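Local coordinates for DNA photolyase (Agrobacterium tumefaciens, PDB 4U63), which probably uses light energy to split cyclobutane pyrimidine dimers in DNA, with FAD and a methenyltetrahydrofolate antenna bound to the same chain, at residues Trp72-Ala80 with Asp221-Gly229; Asn319-Trp327 with Ala489-Thr497. All blocks are in the same frame, centred on the assembly; numbering follows the deposited sequence. Where two conformers were deposited one is given.

In the fold
The chain first builds a five-stranded parallel sheet with flanking helices. Helix 68-87 belongs to this N-terminal part. Contact 1 is closed when the chain, well past the last strand 142-146, returns to helix 68-87 at 221-229, just before helix 227-238. It ties the sheet domain to the segment that leads into the FAD-binding helices. Contact 2 lies wholly in the FAD-binding part. It closes a long, largely helical excursion when helix 480-495 returns to the loop 319-327, and the 161 residues between contain no strand. The two contacts follow in series and neither nest nor cross. The centres of contact 1 and contact 2 are about 43 Å apart, on opposite sides of the chain's centre.

Contact 1: Trp72-Ala80 with Asp221-Gly229; sequences WWLHHSLAA and DIWTPGETG
Pro225 packs against Trp72, Trp73 and His76 on one flank of helix 68-87. Its CB lies 3.6 Å from Trp73 CE2 and also touches His76 CB. Next along the ring, Pro225 CG stands over the six-membered ring of Trp73 in a CH-pi contact, 3.7 Å from the centroid and only 12° off the ring normal. The same CG meets Trp72 at 3.5 Å from CZ3, so one carbon bridges two indoles. Pro225 CD ends the path near CZ3 and CH2 of Trp72.

Trp73 has a second neighbour at its edge. Its CZ3 approaches Trp223 CG at 3.6 Å, and the planes are turned 72° apart in an offset edge-to-face pair. The edge belongs to Trp73 and the face to Trp223. Ile222 CG2 covers the other face of Trp223. Trp73 CG is anti to the backbone N (chi1 -168°), which brings the indole beneath Pro225, with its CZ3 edge turned to Trp223. Within the helix, His76 CD2 lies over one face of Trp72.

Gly226 comes close to the helix, with its CA 4.5 Å from Ser77 CA and 4.2 Å from Ala80 CB. It has a positive phi, which glycine readily adopts, and is the N-cap of helix 227-238. Glu268 accepts hydrogen bonds from Trp73 NE1 and Ser77 OG, and Trp223 NE1 donates one to the carbonyl O of His357. These bonds probably help to set how both indoles are turned.

The contact is a buried, largely apolar joint between a helix of the N-terminal alpha/beta domain and the chain leading to the FAD-binding helices. Helix 68-87 also rests on strand 53-59 through Leu74 and Leu78, while Pro262 of helix 261-265 touches both Trp73 and Trp223.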
# COMPACT_ATOMS: atom_id res chain seq x y z
N TRP A 72 -9.60 -3.49 -8.64
CA TRP A 72 -9.70 -4.95 -8.66
C TRP A 72 -9.71 -5.48 -7.24
O TRP A 72 -10.55 -6.31 -6.89
CB TRP A 72 -8.54 -5.57 -9.44
CG TRP A 72 -8.53 -7.06 -9.47
CD1 TRP A 72 -9.08 -7.85 -10.42
CD2 TRP A 72 -7.93 -7.94 -8.51
NE1 TRP A 72 -8.87 -9.17 -10.12
CE2 TRP A 72 -8.16 -9.26 -8.95
CE3 TRP A 72 -7.21 -7.74 -7.32
CZ2 TRP A 72 -7.71 -10.38 -8.25
CZ3 TRP A 72 -6.76 -8.86 -6.61
CH2 TRP A 72 -7.01 -10.16 -7.08
N TRP A 73 -8.78 -4.98 -6.42
CA TRP A 73 -8.69 -5.37 -5.02
C TRP A 73 -9.99 -5.06 -4.27
O TRP A 73 -10.54 -5.92 -3.55
CB TRP A 73 -7.50 -4.69 -4.33
CG TRP A 73 -7.23 -5.30 -3.00
CD1 TRP A 73 -7.87 -5.04 -1.83
CD2 TRP A 73 -6.28 -6.34 -2.72
NE1 TRP A 73 -7.37 -5.83 -0.83
CE2 TRP A 73 -6.39 -6.64 -1.34
CE3 TRP A 73 -5.34 -7.04 -3.49
CZ2 TRP A 73 -5.60 -7.60 -0.71
CZ3 TRP A 73 -4.55 -8.00 -2.86
CH2 TRP A 73 -4.69 -8.27 -1.49
N LEU A 74 -10.49 -3.84 -4.44
CA LEU A 74 -11.67 -3.38 -3.72
C LEU A 74 -12.89 -4.22 -4.02
O LEU A 74 -13.65 -4.55 -3.12
CB LEU A 74 -11.97 -1.92 -4.03
CG LEU A 74 -13.23 -1.34 -3.37
CD1 LEU A 74 -13.07 -1.30 -1.86
CD2 LEU A 74 -13.57 0.05 -3.89
N HIS A 75 -13.10 -4.56 -5.29
CA HIS A 75 -14.23 -5.40 -5.67
C HIS A 75 -14.24 -6.69 -4.83
O HIS A 75 -15.24 -7.03 -4.18
CB HIS A 75 -14.15 -5.77 -7.14
CG HIS A 75 -15.25 -6.69 -7.57
ND1 HIS A 75 -16.42 -6.23 -8.14
CD2 HIS A 75 -15.36 -8.04 -7.51
CE1 HIS A 75 -17.20 -7.26 -8.41
NE2 HIS A 75 -16.58 -8.37 -8.04
N HIS A 76 -13.13 -7.40 -4.86
CA HIS A 76 -13.04 -8.67 -4.15
C HIS A 76 -13.09 -8.50 -2.64
O HIS A 76 -13.68 -9.32 -1.95
CB HIS A 76 -11.78 -9.41 -4.58
CG HIS A 76 -11.84 -9.87 -5.99
ND1 HIS A 76 -12.76 -10.80 -6.41
CD2 HIS A 76 -11.11 -9.54 -7.07
CE1 HIS A 76 -12.60 -11.02 -7.70
NE2 HIS A 76 -11.59 -10.28 -8.12
N SER A 77 -12.50 -7.42 -2.15
CA SER A 77 -12.55 -7.11 -0.73
C SER A 77 -13.99 -6.87 -0.26
O SER A 77 -14.38 -7.39 0.77
CB SER A 77 -11.69 -5.89 -0.41
OG SER A 77 -11.56 -5.77 0.99
N LEU A 78 -14.75 -6.09 -1.02
CA LEU A 78 -16.16 -5.83 -0.69
C LEU A 78 -17.02 -7.09 -0.78
O LEU A 78 -17.89 -7.32 0.07
CB LEU A 78 -16.72 -4.72 -1.58
CG LEU A 78 -16.17 -3.32 -1.31
CD1 LEU A 78 -16.64 -2.37 -2.40
CD2 LEU A 78 -16.58 -2.81 0.06
N ALA A 79 -16.77 -7.91 -1.78
CA ALA A 79 -17.47 -9.19 -1.89
C ALA A 79 -17.18 -10.06 -0.66
O ALA A 79 -18.10 -10.65 -0.09
CB ALA A 79 -17.07 -9.92 -3.16
N ALA A 80 -15.92 -10.12 -0.24
CA ALA A 80 -15.56 -10.93 0.93
C ALA A 80 -16.16 -10.37 2.22
O ALA A 80 -16.66 -11.14 3.04
CB ALA A 80 -14.05 -11.04 1.05
N ASP A 221 -3.25 -15.49 -8.79
CA ASP A 221 -2.16 -16.43 -8.52
C ASP A 221 -1.42 -16.06 -7.25
O ASP A 221 -0.85 -16.92 -6.57
CB ASP A 221 -1.16 -16.47 -9.69
CG ASP A 221 -1.74 -17.05 -10.97
OD1 ASP A 221 -2.77 -17.77 -10.90
OD2 ASP A 221 -1.17 -16.79 -12.05
N ILE A 222 -1.43 -14.76 -6.95
CA ILE A 222 -0.75 -14.20 -5.80
C ILE A 222 -1.69 -13.77 -4.67
O ILE A 222 -1.35 -13.90 -3.50
CB ILE A 222 0.05 -12.94 -6.22
CG1 ILE A 222 0.87 -13.19 -7.50
CG2 ILE A 222 0.94 -12.45 -5.08
CD1 ILE A 222 1.86 -14.33 -7.41
N TRP A 223 -2.86 -13.25 -5.03
CA TRP A 223 -3.70 -12.53 -4.08
C TRP A 223 -5.08 -13.13 -3.85
O TRP A 223 -5.70 -13.64 -4.78
CB TRP A 223 -3.91 -11.10 -4.59
CG TRP A 223 -2.64 -10.36 -4.79
CD1 TRP A 223 -2.17 -9.84 -5.96
CD2 TRP A 223 -1.67 -10.03 -3.79
NE1 TRP A 223 -0.97 -9.22 -5.76
CE2 TRP A 223 -0.64 -9.32 -4.43
CE3 TRP A 223 -1.58 -10.28 -2.42
CZ2 TRP A 223 0.49 -8.84 -3.74
CZ3 TRP A 223 -0.47 -9.81 -1.73
CH2 TRP A 223 0.56 -9.10 -2.39
N THR A 224 -5.54 -13.03 -2.60
CA THR A 224 -6.91 -13.36 -2.20
C THR A 224 -7.38 -12.19 -1.34
O THR A 224 -7.21 -12.20 -0.12
CB THR A 224 -6.96 -14.69 -1.43
OG1 THR A 224 -6.43 -15.72 -2.25
CG2 THR A 224 -8.38 -15.07 -1.02
N PRO A 225 -7.96 -11.16 -1.97
CA PRO A 225 -8.36 -9.99 -1.18
C PRO A 225 -9.39 -10.30 -0.10
O PRO A 225 -10.23 -11.17 -0.27
CB PRO A 225 -8.94 -9.05 -2.24
CG PRO A 225 -8.20 -9.40 -3.46
CD PRO A 225 -8.14 -10.90 -3.41
N GLY A 226 -9.27 -9.58 1.01
CA GLY A 226 -10.20 -9.68 2.11
C GLY A 226 -9.53 -10.14 3.38
O GLY A 226 -8.36 -10.50 3.39
N GLU A 227 -10.31 -10.13 4.46
CA GLU A 227 -9.82 -10.49 5.78
C GLU A 227 -9.31 -11.93 5.91
O GLU A 227 -8.24 -12.17 6.48
CB GLU A 227 -10.93 -10.25 6.80
CG GLU A 227 -10.49 -10.55 8.21
CD GLU A 227 -11.46 -10.04 9.22
OE1 GLU A 227 -12.70 -10.08 8.97
OE2 GLU A 227 -10.99 -9.61 10.28
N THR A 228 -10.07 -12.88 5.40
CA THR A 228 -9.63 -14.29 5.41
C THR A 228 -8.29 -14.46 4.69
O THR A 228 -7.38 -15.12 5.19
CB THR A 228 -10.69 -15.22 4.80
OG1 THR A 228 -11.88 -15.15 5.61
CG2 THR A 228 -10.20 -16.67 4.74
N GLY A 229 -8.16 -13.85 3.51
CA GLY A 229 -6.89 -13.85 2.78
C GLY A 229 -5.75 -13.20 3.56
O GLY A 229 -4.63 -13.71 3.55

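Contact 2: Asn319-Trp327 with Ala489-Thr497; sequences NDSFDAFSW and AAYAAVKKT
Between 319-327 and 489-497 the CA atoms come nearest at Phe325 and Val494, 5.2 Å apart. The loop holds a short 3-10 segment and a type I beta turn from Phe322 to Phe325. It begins with an Asx turn, in which Asn319 OD1 accepts from Ser321 N at 3.0 Å. The site is peripheral packing in the FAD-binding part of the photolyase fold, between a loop and the C-terminal helix.

Val494 carries much of the contact. Its CG2 is anti to the backbone N and reaches the loop backbone, 3.4 Å from Ser321 O and equally near Phe325 N. Its other methyl, CG1, lies 3.9 Å from Phe325 CD2. The Phe325 ring crosses the valine at about a right angle and continues along the helix. Its far end, CZ, meets Ala490 CB at 3.5 Å, and CE2 lies near the Ala490 carbonyl.

Two further contacts lie beside it. Phe322 CE1 comes to the edge of the Tyr491 ring, near its plane, 4.2 Å from Tyr491 CE1. Ala324 CB touches Thr497 CG2, although Thr497 is poorly ordered and this contact is less certain. Phe416 meets the rings of both Phe325 and Tyr491, and it lies nearly parallel to the tyrosine.

The polar link is indirect. One water accepts from Ser326 N and donates to Ala490 O at 2.9 Å. That water also sits over the centre of the Phe325 ring, 4.1 Å above its plane.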
# COMPACT_ATOMS: atom_id res chain seq x y z
N ASN A 319 12.11 18.76 0.35
CA ASN A 319 13.21 19.71 0.30
C ASN A 319 12.96 20.62 -0.89
O ASN A 319 13.10 20.20 -2.04
CB ASN A 319 14.52 18.95 0.16
CG ASN A 319 15.75 19.84 0.24
OD1 ASN A 319 15.70 21.05 -0.04
ND2 ASN A 319 16.87 19.24 0.62
N ASP A 320 12.59 21.87 -0.61
CA ASP A 320 12.23 22.81 -1.69
C ASP A 320 13.42 23.25 -2.56
O ASP A 320 13.21 23.90 -3.58
CB ASP A 320 11.45 24.03 -1.16
CG ASP A 320 12.24 24.90 -0.19
OD1 ASP A 320 13.46 24.68 -0.00
OD2 ASP A 320 11.63 25.83 0.38
N SER A 321 14.64 22.90 -2.17
CA SER A 321 15.81 23.12 -3.02
C SER A 321 15.69 22.39 -4.35
O SER A 321 16.31 22.78 -5.33
CB SER A 321 17.11 22.71 -2.32
OG SER A 321 17.40 23.55 -1.23
N PHE A 322 14.89 21.32 -4.38
CA PHE A 322 14.64 20.58 -5.63
C PHE A 322 13.56 21.17 -6.53
O PHE A 322 13.34 20.65 -7.62
CB PHE A 322 14.30 19.12 -5.32
CG PHE A 322 15.49 18.30 -4.93
CD1 PHE A 322 16.44 17.96 -5.88
CD2 PHE A 322 15.65 17.86 -3.63
CE1 PHE A 322 17.55 17.19 -5.53
CE2 PHE A 322 16.75 17.10 -3.27
CZ PHE A 322 17.70 16.76 -4.22
N ASP A 323 12.90 22.24 -6.11
CA ASP A 323 11.78 22.79 -6.88
C ASP A 323 12.19 23.24 -8.27
O ASP A 323 11.42 23.08 -9.22
CB ASP A 323 11.14 23.98 -6.16
CG ASP A 323 10.29 23.56 -4.98
OD1 ASP A 323 10.19 22.35 -4.68
OD2 ASP A 323 9.72 24.46 -4.36
N ALA A 324 13.39 23.77 -8.39
CA ALA A 324 13.87 24.27 -9.67
C ALA A 324 14.58 23.20 -10.51
O ALA A 324 15.12 23.52 -11.57
CB ALA A 324 14.79 25.46 -9.45
N PHE A 325 14.58 21.95 -10.06
CA PHE A 325 15.21 20.87 -10.81
C PHE A 325 14.58 20.77 -12.19
O PHE A 325 13.36 20.83 -12.31
CB PHE A 325 15.07 19.54 -10.07
CG PHE A 325 16.08 18.52 -10.47
CD1 PHE A 325 15.88 17.74 -11.59
CD2 PHE A 325 17.24 18.36 -9.74
CE1 PHE A 325 16.82 16.80 -11.97
CE2 PHE A 325 18.19 17.42 -10.11
CZ PHE A 325 17.98 16.65 -11.22
N SER A 326 15.41 20.65 -13.23
CA SER A 326 14.91 20.61 -14.61
C SER A 326 14.78 19.17 -15.09
O SER A 326 15.74 18.54 -15.53
CB SER A 326 15.82 21.41 -15.55
OG SER A 326 15.27 21.47 -16.86
N TRP A 327 13.56 18.64 -15.01
CA TRP A 327 13.30 17.26 -15.42
C TRP A 327 13.19 17.22 -16.93
O TRP A 327 12.78 18.20 -17.55
CB TRP A 327 12.02 16.73 -14.79
CG TRP A 327 12.04 16.78 -13.30
CD1 TRP A 327 11.29 17.58 -12.50
CD2 TRP A 327 12.88 16.01 -12.44
NE1 TRP A 327 11.60 17.35 -11.18
CE2 TRP A 327 12.57 16.39 -11.11
CE3 TRP A 327 13.86 15.04 -12.65
CZ2 TRP A 327 13.22 15.83 -10.01
CZ3 TRP A 327 14.50 14.47 -11.55
CH2 TRP A 327 14.18 14.88 -10.24
N ALA A 489 25.04 16.70 -13.77
CA ALA A 489 24.98 18.05 -14.33
C ALA A 489 23.67 18.74 -13.95
O ALA A 489 23.66 19.93 -13.65
CB ALA A 489 25.14 18.03 -15.84
N ALA A 490 22.56 18.00 -13.94
CA ALA A 490 21.26 18.56 -13.54
C ALA A 490 21.27 18.93 -12.06
O ALA A 490 20.69 19.94 -11.68
CB ALA A 490 20.13 17.59 -13.85
N TYR A 491 21.93 18.10 -11.25
CA TYR A 491 22.10 18.38 -9.82
C TYR A 491 22.94 19.64 -9.60
O TYR A 491 22.59 20.49 -8.77
CB TYR A 491 22.75 17.17 -9.12
CG TYR A 491 22.83 17.25 -7.61
CD1 TYR A 491 21.68 17.40 -6.84
CD2 TYR A 491 24.06 17.16 -6.94
CE1 TYR A 491 21.74 17.47 -5.45
CE2 TYR A 491 24.13 17.22 -5.55
CZ TYR A 491 22.96 17.38 -4.81
OH TYR A 491 23.00 17.45 -3.44
N ALA A 492 24.04 19.77 -10.33
CA ALA A 492 24.87 20.97 -10.25
C ALA A 492 24.07 22.23 -10.64
O ALA A 492 24.17 23.26 -9.98
CB ALA A 492 26.10 20.84 -11.13
N ALA A 493 23.25 22.12 -11.69
CA ALA A 493 22.42 23.24 -12.15
C ALA A 493 21.42 23.69 -11.09
O ALA A 493 21.23 24.89 -10.90
CB ALA A 493 21.71 22.89 -13.44
N VAL A 494 20.78 22.74 -10.41
CA VAL A 494 19.75 23.09 -9.41
C VAL A 494 20.38 23.80 -8.22
O VAL A 494 19.73 24.65 -7.60
CB VAL A 494 18.87 21.88 -8.99
CG1 VAL A 494 19.56 20.99 -7.96
CG2 VAL A 494 17.54 22.37 -8.44
N LYS A 495 21.64 23.48 -7.91
CA LYS A 495 22.35 24.13 -6.80
C LYS A 495 22.61 25.60 -7.08
O LYS A 495 22.56 26.43 -6.17
CB LYS A 495 23.70 23.47 -6.53
CG LYS A 495 23.61 21.99 -6.23
CD LYS A 495 24.38 21.62 -4.98
CE LYS A 495 24.95 20.22 -5.03
NZ LYS A 495 26.42 20.22 -5.25
N LYS A 496 22.88 25.90 -8.35
CA LYS A 496 23.07 27.28 -8.79
C LYS A 496 21.75 28.09 -8.81
O LYS A 496 21.76 29.26 -9.20
CB LYS A 496 23.75 27.31 -10.17
N THR A 497 20.64 27.47 -8.39
CA THR A 497 19.34 28.13 -8.26
C THR A 497 19.02 28.23 -6.77
O THR A 497 17.98 28.76 -6.38
CB THR A 497 18.23 27.31 -8.97
OG1 THR A 497 18.71 26.80 -10.22
CG2 THR A 497 17.00 28.17 -9.22
O HOH W 1 18.36 20.96 -13.01